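Local structure of butyrophilin subfamily 1 member A1 (Bos taurus, 4HH8) at residues 145-159 and 184-196. The protein may act as a membrane receptor in the secretion of milk-fat droplets and probably restrains the proliferation and cytokine secretion of activated T cells. The protein carries 1 engineered substitution. Numbering follows the deposited sequence.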
ATOM      1  N   GLU A 145       5.594 -37.129 -13.573  1.00 65.92           N
ATOM      2  CA  GLU A 145       5.744 -35.919 -12.733  1.00 64.27           C
ATOM      3  C   GLU A 145       5.105 -34.669 -13.339  1.00 61.78           C
ATOM      4  O   GLU A 145       5.411 -34.288 -14.477  1.00 61.48           O
ATOM      5  CB  GLU A 145       7.216 -35.646 -12.396  1.00 64.91           C
ATOM      6  CG  GLU A 145       7.603 -36.091 -10.986  1.00 67.65           C
ATOM      7  CD  GLU A 145       9.020 -35.684 -10.586  1.00 71.41           C
ATOM      8  OE1 GLU A 145       9.691 -34.958 -11.368  1.00 72.81           O
ATOM      9  OE2 GLU A 145       9.460 -36.098  -9.485  1.00 73.24           O
ATOM     10  N   ILE A 146       4.231 -34.044 -12.545  1.00 58.73           N
ATOM     11  CA  ILE A 146       3.471 -32.841 -12.931  1.00 55.80           C
ATOM     12  C   ILE A 146       4.076 -31.523 -12.365  1.00 53.52           C
ATOM     13  O   ILE A 146       4.300 -31.395 -11.162  1.00 52.66           O
ATOM     14  CB  ILE A 146       1.972 -32.961 -12.489  1.00 55.56           C
ATOM     15  CG1 ILE A 146       1.447 -34.377 -12.741  1.00 56.63           C
ATOM     16  CG2 ILE A 146       1.103 -31.877 -13.142  1.00 55.45           C
ATOM     17  CD1 ILE A 146      -0.056 -34.481 -12.979  1.00 58.33           C
ATOM     18  N   GLN A 147       4.325 -30.561 -13.252  1.00 50.61           N
ATOM     19  CA  GLN A 147       4.815 -29.232 -12.881  1.00 47.89           C
ATOM     20  C   GLN A 147       3.673 -28.242 -12.998  1.00 44.83           C
ATOM     21  O   GLN A 147       3.034 -28.146 -14.051  1.00 44.78           O
ATOM     22  CB  GLN A 147       5.942 -28.768 -13.813  1.00 48.63           C
ATOM     23  CG  GLN A 147       7.054 -29.781 -14.091  1.00 52.77           C
ATOM     24  CD  GLN A 147       7.743 -29.565 -15.449  1.00 57.91           C
ATOM     25  OE1 GLN A 147       7.109 -29.160 -16.440  1.00 59.56           O
ATOM     26  NE2 GLN A 147       9.041 -29.854 -15.500  1.00 58.24           N
ATOM     27  N   LEU A 148       3.399 -27.508 -11.931  1.00 40.80           N
ATOM     28  CA  LEU A 148       2.371 -26.484 -11.982  1.00 37.70           C
ATOM     29  C   LEU A 148       3.014 -25.115 -11.897  1.00 36.58           C
ATOM     30  O   LEU A 148       3.958 -24.921 -11.128  1.00 36.32           O
ATOM     31  CB  LEU A 148       1.369 -26.646 -10.841  1.00 36.75           C
ATOM     32  CG  LEU A 148       0.653 -27.993 -10.646  1.00 38.14           C
ATOM     33  CD1 LEU A 148      -0.244 -27.895  -9.428  1.00 35.10           C
ATOM     34  CD2 LEU A 148      -0.218 -28.438 -11.900  1.00 36.59           C
ATOM     35  N   GLU A 149       2.479 -24.158 -12.648  1.00 34.66           N
ATOM     36  CA  GLU A 149       2.916 -22.796 -12.514  1.00 33.99           C
ATOM     37  C   GLU A 149       1.757 -21.902 -12.222  1.00 32.25           C
ATOM     38  O   GLU A 149       0.814 -21.871 -12.967  1.00 32.67           O
ATOM     39  CB  GLU A 149       3.641 -22.299 -13.756  1.00 34.54           C
ATOM     40  CG  GLU A 149       4.186 -20.901 -13.519  1.00 36.99           C
ATOM     41  CD  GLU A 149       4.856 -20.275 -14.729  1.00 42.26           C
ATOM     42  OE1 GLU A 149       4.180 -20.012 -15.756  1.00 42.67           O
ATOM     43  OE2 GLU A 149       6.078 -20.025 -14.628  1.00 48.14           O
ATOM     44  N   CYS A 150       1.833 -21.160 -11.124  1.00 31.10           N
ATOM     45  CA  CYS A 150       0.744 -20.266 -10.738  1.00 30.19           C
ATOM     46  C   CYS A 150       1.180 -18.836 -10.974  1.00 29.92           C
ATOM     47  O   CYS A 150       2.284 -18.407 -10.589  1.00 30.58           O
ATOM     48  CB  CYS A 150       0.343 -20.478  -9.277  1.00 29.38           C
ATOM     49  SG  CYS A 150      -0.976 -19.414  -8.656  1.00 30.83           S
ATOM     50  N   THR A 151       0.283 -18.086 -11.566  1.00 29.14           N
ATOM     51  CA  THR A 151       0.613 -16.799 -12.129  1.00 29.34           C
ATOM     52  C   THR A 151      -0.452 -15.771 -11.731  1.00 28.01           C
ATOM     53  O   THR A 151      -1.607 -16.107 -11.618  1.00 27.46           O
ATOM     54  CB  THR A 151       0.746 -17.031 -13.633  1.00 30.15           C
ATOM     55  OG1 THR A 151       2.147 -17.202 -13.968  1.00 33.15           O
ATOM     56  CG2 THR A 151       0.111 -15.960 -14.399  1.00 33.46           C
ATOM     57  N   SER A 152      -0.050 -14.539 -11.417  1.00 27.28           N
ATOM     58  CA  SER A 152      -0.999 -13.487 -11.164  1.00 27.29           C
ATOM     59  C   SER A 152      -0.247 -12.178 -11.305  1.00 28.04           C
ATOM     60  O   SER A 152       0.970 -12.120 -11.112  1.00 29.13           O
ATOM     61  CB  SER A 152      -1.662 -13.632  -9.789  1.00 27.05           C
ATOM     62  OG  SER A 152      -2.532 -12.539  -9.482  1.00 25.71           O
ATOM     63  N   VAL A 153      -0.994 -11.132 -11.609  1.00 27.99           N
ATOM     64  CA  VAL A 153      -0.474  -9.866 -12.073  1.00 28.64           C
ATOM     65  C   VAL A 153      -1.033  -8.757 -11.187  1.00 28.40           C
ATOM     66  O   VAL A 153      -2.199  -8.825 -10.805  1.00 28.69           O
ATOM     67  CB  VAL A 153      -0.968  -9.725 -13.541  1.00 30.08           C
ATOM     68  CG1 VAL A 153      -1.260  -8.292 -13.950  1.00 31.07           C
ATOM     69  CG2 VAL A 153      -0.002 -10.438 -14.504  1.00 30.91           C
ATOM     70  N   GLY A 154      -0.216  -7.763 -10.818  1.00 28.68           N
ATOM     71  CA  GLY A 154      -0.745  -6.497 -10.240  1.00 28.70           C
ATOM     72  C   GLY A 154      -0.864  -6.359  -8.708  1.00 29.01           C
ATOM     73  O   GLY A 154      -1.749  -5.666  -8.194  1.00 30.26           O
ATOM     74  N   TRP A 155       0.036  -6.974  -7.959  1.00 27.74           N
ATOM     75  CA  TRP A 155      -0.067  -6.936  -6.507  1.00 27.50           C
ATOM     76  C   TRP A 155       0.866  -5.913  -5.958  1.00 26.60           C
ATOM     77  O   TRP A 155       1.943  -5.728  -6.489  1.00 27.19           O
ATOM     78  CB  TRP A 155       0.267  -8.291  -5.896  1.00 27.56           C
ATOM     79  CG  TRP A 155      -0.628  -9.336  -6.389  1.00 28.84           C
ATOM     80  CD1 TRP A 155      -0.561  -9.958  -7.612  1.00 28.80           C
ATOM     81  CD2 TRP A 155      -1.791  -9.850  -5.730  1.00 28.50           C
ATOM     82  NE1 TRP A 155      -1.590 -10.853  -7.725  1.00 30.77           N
ATOM     83  CE2 TRP A 155      -2.358 -10.814  -6.588  1.00 28.39           C
ATOM     84  CE3 TRP A 155      -2.370  -9.638  -4.466  1.00 27.30           C
ATOM     85  CZ2 TRP A 155      -3.512 -11.534  -6.248  1.00 26.76           C
ATOM     86  CZ3 TRP A 155      -3.508 -10.365  -4.124  1.00 26.88           C
ATOM     87  CH2 TRP A 155      -4.085 -11.274  -5.025  1.00 25.71           C
ATOM     88  N   TYR A 156       0.463  -5.270  -4.875  1.00 25.60           N
ATOM     89  CA  TYR A 156       1.372  -4.424  -4.163  1.00 25.38           C
ATOM     90  C   TYR A 156       1.051  -4.525  -2.674  1.00 25.61           C
ATOM     91  O   TYR A 156      -0.114  -4.502  -2.309  1.00 27.24           O
ATOM     92  CB  TYR A 156       1.340  -2.969  -4.697  1.00 24.99           C
ATOM     93  CG  TYR A 156       2.530  -2.214  -4.172  1.00 26.78           C
ATOM     94  CD1 TYR A 156       3.754  -2.226  -4.863  1.00 28.37           C
ATOM     95  CD2 TYR A 156       2.473  -1.575  -2.938  1.00 29.31           C
ATOM     96  CE1 TYR A 156       4.866  -1.564  -4.353  1.00 31.14           C
ATOM     97  CE2 TYR A 156       3.587  -0.922  -2.418  1.00 33.35           C
ATOM     98  CZ  TYR A 156       4.767  -0.935  -3.122  1.00 33.29           C
ATOM     99  OH  TYR A 156       5.846  -0.289  -2.592  1.00 39.71           O
ATOM    100  N   PRO A 157       2.060  -4.713  -1.807  1.00 26.07           N
ATOM    101  CA  PRO A 157       3.471  -4.945  -2.112  1.00 26.73           C
ATOM    102  C   PRO A 157       3.657  -6.391  -2.573  1.00 26.86           C
ATOM    103  O   PRO A 157       2.721  -6.978  -3.144  1.00 27.29           O
ATOM    104  CB  PRO A 157       4.183  -4.631  -0.757  1.00 27.10           C
ATOM    105  CG  PRO A 157       3.079  -5.114   0.344  1.00 26.11           C
ATOM    106  CD  PRO A 157       1.780  -4.670  -0.339  1.00 26.18           C
ATOM    107  N   GLU A 158       4.856  -6.960  -2.377  1.00 27.57           N
ATOM    108  CA  GLU A 158       5.101  -8.355  -2.701  1.00 26.92           C
ATOM    109  C   GLU A 158       3.998  -9.222  -2.068  1.00 26.57           C
ATOM    110  O   GLU A 158       3.800  -9.184  -0.859  1.00 26.72           O
ATOM    111  CB  GLU A 158       6.477  -8.793  -2.180  1.00 27.04           C
ATOM    112  CG  GLU A 158       7.680  -8.132  -2.904  1.00 28.95           C
ATOM    113  CD  GLU A 158       8.123  -6.764  -2.290  1.00 29.89           C
ATOM    114  OE1 GLU A 158       7.354  -6.078  -1.581  1.00 30.80           O
ATOM    115  OE2 GLU A 158       9.278  -6.381  -2.494  1.00 32.57           O
ATOM    116  N   PRO A 159       3.286  -9.997  -2.882  1.00 26.15           N
ATOM    117  CA  PRO A 159       2.215 -10.872  -2.399  1.00 26.69           C
ATOM    118  C   PRO A 159       2.776 -12.270  -1.986  1.00 26.93           C
ATOM    119  O   PRO A 159       3.864 -12.669  -2.420  1.00 27.05           O
ATOM    120  CB  PRO A 159       1.316 -10.993  -3.642  1.00 25.80           C
ATOM    121  CG  PRO A 159       2.376 -11.037  -4.766  1.00 24.27           C
ATOM    122  CD  PRO A 159       3.395 -10.035  -4.365  1.00 26.16           C
ATOM    123  N   GLY A 184       5.078  -0.160 -10.799  1.00 36.70           N
ATOM    124  CA  GLY A 184       5.643  -0.774  -9.574  1.00 34.48           C
ATOM    125  C   GLY A 184       4.855  -1.965  -8.998  1.00 33.29           C
ATOM    126  O   GLY A 184       5.147  -2.420  -7.891  1.00 33.25           O
ATOM    127  N   LEU A 185       3.856  -2.471  -9.725  1.00 31.42           N
ATOM    128  CA  LEU A 185       3.010  -3.571  -9.221  1.00 30.44           C
ATOM    129  C   LEU A 185       3.603  -4.924  -9.598  1.00 30.60           C
ATOM    130  O   LEU A 185       4.018  -5.123 -10.740  1.00 29.64           O
ATOM    131  CB  LEU A 185       1.611  -3.460  -9.791  1.00 30.02           C
ATOM    132  CG  LEU A 185       0.917  -2.099  -9.631  1.00 30.90           C
ATOM    133  CD1 LEU A 185      -0.482  -2.046 -10.320  1.00 30.71           C
ATOM    134  CD2 LEU A 185       0.823  -1.738  -8.147  1.00 27.17           C
ATOM    135  N   PHE A 186       3.595  -5.858  -8.647  1.00 29.93           N
ATOM    136  CA  PHE A 186       4.215  -7.158  -8.836  1.00 29.32           C
ATOM    137  C   PHE A 186       3.357  -8.166  -9.582  1.00 29.69           C
ATOM    138  O   PHE A 186       2.158  -8.324  -9.314  1.00 29.11           O
ATOM    139  CB  PHE A 186       4.711  -7.730  -7.504  1.00 28.62           C
ATOM    140  CG  PHE A 186       5.699  -6.843  -6.832  1.00 27.45           C
ATOM    141  CD1 PHE A 186       7.036  -6.852  -7.230  1.00 27.08           C
ATOM    142  CD2 PHE A 186       5.302  -5.951  -5.857  1.00 24.01           C
ATOM    143  CE1 PHE A 186       7.988  -6.010  -6.608  1.00 27.79           C
ATOM    144  CE2 PHE A 186       6.254  -5.056  -5.246  1.00 26.12           C
ATOM    145  CZ  PHE A 186       7.589  -5.107  -5.621  1.00 25.64           C
ATOM    146  N   THR A 187       4.001  -8.769 -10.581  1.00 29.24           N
ATOM    147  CA  THR A 187       3.559 -10.006 -11.197  1.00 29.47           C
ATOM    148  C   THR A 187       4.284 -11.140 -10.482  1.00 28.47           C
ATOM    149  O   THR A 187       5.475 -11.035 -10.176  1.00 28.60           O
ATOM    150  CB  THR A 187       3.810  -9.985 -12.743  1.00 29.67           C
ATOM    151  OG1 THR A 187       2.923  -9.024 -13.311  1.00 31.48           O
ATOM    152  CG2 THR A 187       3.499 -11.300 -13.393  1.00 30.38           C
ATOM    153  N   VAL A 188       3.529 -12.177 -10.126  1.00 28.12           N
ATOM    154  CA  VAL A 188       4.073 -13.261  -9.331  1.00 26.91           C
ATOM    155  C   VAL A 188       3.983 -14.571 -10.099  1.00 27.20           C
ATOM    156  O   VAL A 188       2.951 -14.885 -10.648  1.00 27.10           O
ATOM    157  CB  VAL A 188       3.362 -13.373  -7.915  1.00 27.33           C
ATOM    158  CG1 VAL A 188       1.890 -13.707  -8.048  1.00 25.93           C
ATOM    159  CG2 VAL A 188       4.097 -14.424  -7.004  1.00 23.31           C
ATOM    160  N   ARG A 189       5.071 -15.309 -10.153  1.00 27.08           N
ATOM    161  CA  ARG A 189       5.078 -16.632 -10.756  1.00 29.91           C
ATOM    162  C   ARG A 189       5.573 -17.635  -9.698  1.00 28.67           C
ATOM    163  O   ARG A 189       6.582 -17.414  -9.065  1.00 28.72           O
ATOM    164  CB  ARG A 189       6.042 -16.654 -11.947  1.00 30.81           C
ATOM    165  CG  ARG A 189       5.466 -16.150 -13.243  1.00 39.34           C
ATOM    166  CD  ARG A 189       6.210 -16.803 -14.449  1.00 49.03           C
ATOM    167  NE  ARG A 189       6.282 -15.901 -15.607  1.00 57.39           N
ATOM    168  CZ  ARG A 189       7.167 -16.004 -16.609  1.00 61.79           C
ATOM    169  NH1 ARG A 189       8.069 -16.992 -16.625  1.00 62.64           N
ATOM    170  NH2 ARG A 189       7.158 -15.111 -17.603  1.00 62.15           N
ATOM    171  N   ALA A 190       4.896 -18.750  -9.526  1.00 28.51           N
ATOM    172  CA  ALA A 190       5.424 -19.766  -8.649  1.00 27.87           C
ATOM    173  C   ALA A 190       5.211 -21.148  -9.227  1.00 28.44           C
ATOM    174  O   ALA A 190       4.159 -21.425  -9.775  1.00 28.26           O
ATOM    175  CB  ALA A 190       4.782 -19.651  -7.297  1.00 27.02           C
ATOM    176  N   SER A 191       6.197 -22.016  -9.043  1.00 29.51           N
ATOM    177  CA  SER A 191       6.177 -23.363  -9.578  1.00 31.51           C
ATOM    178  C   SER A 191       6.349 -24.392  -8.523  1.00 31.95           C
ATOM    179  O   SER A 191       7.085 -24.176  -7.567  1.00 32.58           O
ATOM    180  CB  SER A 191       7.286 -23.584 -10.590  1.00 30.60           C
ATOM    181  OG  SER A 191       6.812 -23.056 -11.807  1.00 37.40           O
ATOM    182  N   VAL A 192       5.717 -25.535  -8.741  1.00 32.44           N
ATOM    183  CA  VAL A 192       5.777 -26.618  -7.811  1.00 34.49           C
ATOM    184  C   VAL A 192       5.842 -27.903  -8.663  1.00 37.19           C
ATOM    185  O   VAL A 192       5.398 -27.926  -9.828  1.00 38.04           O
ATOM    186  CB  VAL A 192       4.563 -26.474  -6.872  1.00 33.82           C
ATOM    187  CG1 VAL A 192       3.284 -27.154  -7.397  1.00 33.04           C
ATOM    188  CG2 VAL A 192       4.887 -26.740  -5.486  1.00 34.14           C
ATOM    189  N   ILE A 193       6.448 -28.949  -8.130  1.00 39.18           N
ATOM    190  CA  ILE A 193       6.400 -30.253  -8.801  1.00 41.08           C
ATOM    191  C   ILE A 193       5.536 -31.182  -7.939  1.00 42.79           C
ATOM    192  O   ILE A 193       5.826 -31.382  -6.772  1.00 41.46           O
ATOM    193  CB  ILE A 193       7.812 -30.802  -9.068  1.00 40.75           C
ATOM    194  CG1 ILE A 193       8.549 -29.856 -10.040  1.00 40.24           C
ATOM    195  CG2 ILE A 193       7.727 -32.200  -9.657  1.00 41.09           C
ATOM    196  CD1 ILE A 193       9.999 -30.191 -10.271  1.00 42.96           C
ATOM    197  N   ILE A 194       4.435 -31.681  -8.503  1.00 46.11           N
ATOM    198  CA  ILE A 194       3.566 -32.633  -7.801  1.00 49.61           C
ATOM    199  C   ILE A 194       4.126 -34.049  -7.922  1.00 52.88           C
ATOM    200  O   ILE A 194       4.246 -34.568  -9.036  1.00 53.04           O
ATOM    201  CB  ILE A 194       2.114 -32.605  -8.350  1.00 49.49           C
ATOM    202  CG1 ILE A 194       1.541 -31.186  -8.328  1.00 48.04           C
ATOM    203  CG2 ILE A 194       1.224 -33.592  -7.583  1.00 48.85           C
ATOM    204  CD1 ILE A 194       1.531 -30.494  -6.960  1.00 45.86           C
ATOM    205  N   ARG A 195       4.516 -34.649  -6.790  1.00 57.03           N
ATOM    206  CA  ARG A 195       4.966 -36.064  -6.771  1.00 61.28           C
ATOM    207  C   ARG A 195       3.978 -36.919  -5.979  1.00 63.59           C
ATOM    208  O   ARG A 195       4.078 -37.029  -4.756  1.00 64.64           O
ATOM    209  CB  ARG A 195       6.384 -36.219  -6.196  1.00 61.28           C
ATOM    210  CG  ARG A 195       7.494 -35.581  -7.034  1.00 62.68           C
ATOM    211  CD  ARG A 195       8.719 -35.322  -6.162  1.00 63.34           C
ATOM    212  NE  ARG A 195       9.678 -34.366  -6.729  1.00 63.32           N
ATOM    213  CZ  ARG A 195       9.695 -33.067  -6.437  1.00 61.23           C
ATOM    214  NH1 ARG A 195       8.777 -32.557  -5.618  1.00 60.49           N
ATOM    215  NH2 ARG A 195      10.615 -32.282  -6.967  1.00 57.94           N
ATOM    216  N   ASP A 196       3.010 -37.495  -6.687  1.00 66.49           N
ATOM    217  CA  ASP A 196       1.889 -38.215  -6.064  1.00 69.03           C
ATOM    218  C   ASP A 196       1.002 -38.865  -7.146  1.00 70.27           C
ATOM    219  O   ASP A 196       1.090 -38.530  -8.339  1.00 70.44           O
ATOM    220  CB  ASP A 196       1.047 -37.254  -5.192  1.00 69.13           C
ATOM    221  CG  ASP A 196       0.527 -37.910  -3.901  1.00 70.86           C
ATOM    222  OD1 ASP A 196       0.803 -37.369  -2.803  1.00 71.61           O
ATOM    223  OD2 ASP A 196      -0.159 -38.957  -3.976  1.00 72.06           O
TER
HETATM  224  O   HOH W   1       2.167  -6.789 -12.101  1.00 31.50           O
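F186 and W155 pair at one end of two antiparallel strands, 146-155 and 186-194, the central pair of a four-stranded sheet in the second extracellular immunoglobulin domain. G154 and W155 both face F186, forming a G1 beta bulge: F186 O takes a straight bond from W155 N (2.9 Å) and a weak one from the N of G154, a residue whose positive phi suits glycine. One water, 2.9 Å from G154 N, also reaches L185 O and T187 OG1. The F186 side chain reaches over residues 156-159, the turn after strand 146-155. Its CB lies 4.1 Å from P159 CD; CG and CD2 pass W155 O at the ring edge; CE2 meets Y156 CD1 at 3.8 Å, the two rings nearly parallel but barely overlapping; CZ, at the tip, lies under the E158 carboxylate, which stacks nearly flat on the ring (planes 16° apart). The bend of E158 at chi2 (88°) sets this up, with E158 CG over the ring centre, while G184 O lies off the opposite face, toward the rim. An alanine at F186 would take away this ring and is likely to leave E158 and Y156 without their shared packing surface. Inward, L148 packs on V192 and I194, and C150 carries the disulfide to C204 across the sandwich. W155 swings its indole, CG anti to the carbonyl carbon (chi1 -59°), back along its own strand, where NE1 donates in the ring plane to S152 OG at 2.6 Å.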